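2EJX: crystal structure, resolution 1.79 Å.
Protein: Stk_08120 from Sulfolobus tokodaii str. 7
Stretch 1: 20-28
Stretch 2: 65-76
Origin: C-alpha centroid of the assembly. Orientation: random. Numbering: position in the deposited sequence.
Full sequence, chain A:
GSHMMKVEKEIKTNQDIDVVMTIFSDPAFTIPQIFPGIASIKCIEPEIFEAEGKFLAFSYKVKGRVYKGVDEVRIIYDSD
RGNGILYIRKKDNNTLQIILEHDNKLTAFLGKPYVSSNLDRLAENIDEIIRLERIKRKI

Stretch 1, residues 20-28: VMTIFSDPA
Stretch 2, residues 65-76: RVYKGVDEVRII

A helix and the turn after it packed on a two-stranded hairpin, held by van der Waals packing, much of it methyl groups against backbone atoms, and one bridging water with no direct hydrogen bond between the partners, illustrates how strand side chains, mainly valines and an isoleucine, pack against a helix. The hairpin is antiparallel: Tyr-67 N donates to Arg-74 O and Arg-74 N to Tyr-67 O, both 2.8 Å, and a type II turn runs from Gly-69 to Glu-72, with Asp-71 at phi/psi 57/25. Alternation along the extended strands (Val-73 at -125/129) directs the CA-to-CB bonds of Val-66, Lys-68, Val-73 and Ile-75 toward the helix, while those of Tyr-67 and Glu-72 point away. Helix 20-24, with phi/psi near -60/-45 over 20-23 and Phe-24 N donating to Val-20 O at 3.0 Å, runs nearly parallel to strand 72-76, at 10° and 8.7 Å between axes, and the register is set by Ser-25 and Val-73, whose CA atoms lie 5.8 Å apart.

Val-73 (chi1 t) is central. Its CG1 lies 3.7 Å from Ser-25 CA, and its CG2 lies 4.1 Å from Met-21 CE. Met-21, buried, with a long unbranched side chain, folds through m, m, m so that CE also comes 3.7 Å from Asp-71 O, covering the turn. Ile-75 (m, t) places CD1 4.2 Å from Phe-24 O. Nearer Pro-27, Val-66 (t) brings CG1 within 3.5 Å of Ser-25 O and CG2 within 3.9 Å of Pro-27 CD.

Ser-25 is buried, its short side chain (chi1 p) turned back so that OG donates to Thr-22 O at 2.6 Å, which satisfies the hydroxyl. Lys-68 (m, t, t, p), exposed, reaches toward Ser-25, its CE 3.1 Å from Ser-25 OG; one water donates to Ser-25 O (2.6 Å) and accepts from Lys-68 NZ (2.9 Å). Beyond, Asp-26 (t) caps the next helix, its OD1 accepting from Ala-28 N at 2.9 Å. Altogether 364 Å², both sides summed, is buried between the stretches.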

# COMPACT_ATOMS: atom_id res chain seq x y z
N VAL A 20 -1.34 4.29 12.68
CA VAL A 20 -1.65 3.48 11.52
C VAL A 20 -1.32 4.20 10.20
O VAL A 20 -0.72 3.62 9.29
CB VAL A 20 -3.10 3.03 11.56
CG1 VAL A 20 -3.46 2.26 10.29
CG2 VAL A 20 -3.37 2.12 12.87
N MET A 21 -1.79 5.43 10.10
CA MET A 21 -1.48 6.29 8.95
C MET A 21 0.04 6.43 8.74
O MET A 21 0.54 6.38 7.60
CB MET A 21 -2.13 7.66 9.11
CG MET A 21 -3.66 7.69 9.02
SD MET A 21 -4.25 7.17 7.37
CE MET A 21 -3.73 8.53 6.38
N THR A 22 0.77 6.68 9.82
CA THR A 22 2.23 6.76 9.75
C THR A 22 2.89 5.49 9.20
O THR A 22 3.79 5.58 8.38
CB THR A 22 2.86 7.16 11.13
OG1 THR A 22 2.33 8.42 11.54
CG2 THR A 22 4.37 7.32 11.01
N ILE A 23 2.44 4.31 9.66
CA ILE A 23 2.92 3.06 9.13
C ILE A 23 2.60 2.92 7.62
O ILE A 23 3.45 2.51 6.85
CB ILE A 23 2.45 1.84 10.02
CG1 ILE A 23 3.11 1.97 11.40
CG2 ILE A 23 2.71 0.45 9.38
CD1 ILE A 23 2.50 0.98 12.47
N PHE A 24 1.42 3.32 7.21
CA PHE A 24 1.05 3.26 5.80
C PHE A 24 1.93 4.19 4.94
O PHE A 24 2.14 3.90 3.75
CB PHE A 24 -0.45 3.56 5.61
CG PHE A 24 -1.31 2.33 5.65
CD1 PHE A 24 -1.26 1.41 4.60
CD2 PHE A 24 -2.16 2.07 6.74
CE1 PHE A 24 -2.03 0.25 4.61
CE2 PHE A 24 -2.96 0.94 6.74
CZ PHE A 24 -2.89 0.02 5.70
N SER A 25 2.49 5.24 5.56
CA SER A 25 3.42 6.19 4.84
C SER A 25 4.81 5.59 4.63
O SER A 25 5.65 6.16 3.93
CB SER A 25 3.56 7.51 5.60
OG SER A 25 4.44 7.40 6.71
N ASP A 26 5.11 4.47 5.28
CA ASP A 26 6.32 3.71 4.99
C ASP A 26 6.13 2.74 3.82
O ASP A 26 5.40 1.73 3.92
CB ASP A 26 6.76 2.92 6.24
CG ASP A 26 8.05 2.13 6.04
OD1 ASP A 26 8.67 2.20 4.94
OD2 ASP A 26 8.46 1.42 7.00
N PRO A 27 6.81 3.00 2.68
CA PRO A 27 6.53 2.12 1.56
C PRO A 27 7.00 0.69 1.77
O PRO A 27 6.50 -0.22 1.13
CB PRO A 27 7.31 2.80 0.38
CG PRO A 27 8.36 3.56 1.00
CD PRO A 27 7.80 4.04 2.33
N ALA A 28 7.95 0.47 2.70
CA ALA A 28 8.41 -0.87 3.02
C ALA A 28 7.28 -1.68 3.66
O ALA A 28 7.30 -2.90 3.67
CB ALA A 28 9.58 -0.80 3.96
N ARG A 65 7.49 7.37 -4.95
CA ARG A 65 7.72 8.37 -3.89
C ARG A 65 6.46 8.57 -3.08
O ARG A 65 5.37 8.57 -3.61
CB ARG A 65 8.16 9.71 -4.50
CG ARG A 65 8.50 10.84 -3.47
CD ARG A 65 9.69 11.71 -3.93
NE ARG A 65 10.45 12.12 -2.74
CZ ARG A 65 11.76 12.35 -2.70
NH1 ARG A 65 12.51 12.21 -3.78
NH2 ARG A 65 12.32 12.71 -1.55
N VAL A 66 6.63 8.77 -1.77
CA VAL A 66 5.54 8.98 -0.84
C VAL A 66 5.46 10.46 -0.46
O VAL A 66 6.50 11.11 -0.19
CB VAL A 66 5.77 8.16 0.45
CG1 VAL A 66 4.66 8.45 1.47
CG2 VAL A 66 5.89 6.68 0.14
N TYR A 67 4.25 11.00 -0.50
CA TYR A 67 3.99 12.35 -0.09
C TYR A 67 2.97 12.28 1.03
O TYR A 67 1.94 11.59 0.91
CB TYR A 67 3.44 13.17 -1.25
CG TYR A 67 4.39 13.20 -2.44
CD1 TYR A 67 5.37 14.21 -2.54
CD2 TYR A 67 4.35 12.21 -3.43
CE1 TYR A 67 6.26 14.25 -3.61
CE2 TYR A 67 5.24 12.25 -4.53
CZ TYR A 67 6.19 13.29 -4.60
OH TYR A 67 7.09 13.35 -5.64
N LYS A 68 3.30 12.94 2.13
CA LYS A 68 2.44 13.05 3.29
C LYS A 68 1.66 14.36 3.30
O LYS A 68 2.21 15.43 3.00
CB LYS A 68 3.28 12.85 4.57
CG LYS A 68 4.11 11.57 4.58
CD LYS A 68 4.75 11.32 5.94
CE LYS A 68 5.75 10.15 5.97
NZ LYS A 68 7.13 10.34 5.46
N GLY A 69 0.38 14.29 3.63
CA GLY A 69 -0.46 15.46 3.72
C GLY A 69 -1.30 15.43 4.97
O GLY A 69 -1.16 14.54 5.81
N VAL A 70 -2.17 16.41 5.12
CA VAL A 70 -3.11 16.36 6.21
C VAL A 70 -3.96 15.12 5.98
O VAL A 70 -4.61 14.97 4.95
CB VAL A 70 -3.92 17.67 6.33
CG1 VAL A 70 -4.99 17.56 7.42
CG2 VAL A 70 -2.96 18.82 6.64
N ASP A 71 -3.89 14.21 6.93
CA ASP A 71 -4.80 13.04 6.93
C ASP A 71 -4.74 12.19 5.66
O ASP A 71 -5.68 11.45 5.33
CB ASP A 71 -6.24 13.46 7.29
CG ASP A 71 -6.40 13.80 8.79
OD1 ASP A 71 -5.62 13.33 9.64
OD2 ASP A 71 -7.34 14.54 9.12
N GLU A 72 -3.61 12.25 4.97
CA GLU A 72 -3.50 11.56 3.69
C GLU A 72 -2.07 11.13 3.42
O GLU A 72 -1.13 11.82 3.82
CB GLU A 72 -4.02 12.44 2.54
CG GLU A 72 -3.87 11.74 1.18
CD GLU A 72 -4.68 12.37 0.05
OE1 GLU A 72 -5.74 12.99 0.29
OE2 GLU A 72 -4.24 12.20 -1.09
N VAL A 73 -1.91 9.97 2.78
CA VAL A 73 -0.62 9.50 2.29
C VAL A 73 -0.84 9.23 0.80
O VAL A 73 -1.76 8.54 0.44
CB VAL A 73 -0.21 8.18 2.96
CG1 VAL A 73 1.11 7.69 2.39
CG2 VAL A 73 -0.07 8.33 4.49
N ARG A 74 0.03 9.77 -0.06
CA ARG A 74 -0.14 9.62 -1.49
C ARG A 74 1.16 9.03 -2.02
O ARG A 74 2.23 9.60 -1.83
CB ARG A 74 -0.42 11.02 -2.07
CG ARG A 74 -1.10 11.05 -3.39
CD ARG A 74 -1.47 12.49 -3.82
NE ARG A 74 -2.57 13.02 -2.99
CZ ARG A 74 -3.37 14.03 -3.34
NH1 ARG A 74 -3.22 14.63 -4.52
NH2 ARG A 74 -4.35 14.44 -2.53
N ILE A 75 1.10 7.86 -2.64
CA ILE A 75 2.30 7.18 -3.16
C ILE A 75 2.20 7.20 -4.68
O ILE A 75 1.32 6.58 -5.27
CB ILE A 75 2.45 5.74 -2.63
CG1 ILE A 75 2.45 5.76 -1.09
CG2 ILE A 75 3.74 5.09 -3.15
CD1 ILE A 75 2.73 4.42 -0.39
N ILE A 76 3.09 7.96 -5.30
CA ILE A 76 3.11 8.08 -6.77
C ILE A 76 4.14 7.10 -7.31
O ILE A 76 5.28 7.07 -6.86
CB ILE A 76 3.41 9.53 -7.16
CG1 ILE A 76 2.32 10.41 -6.55
CG2 ILE A 76 3.46 9.67 -8.67
CD1 ILE A 76 2.43 11.90 -6.85
O HOH W 1 7.59 7.84 4.09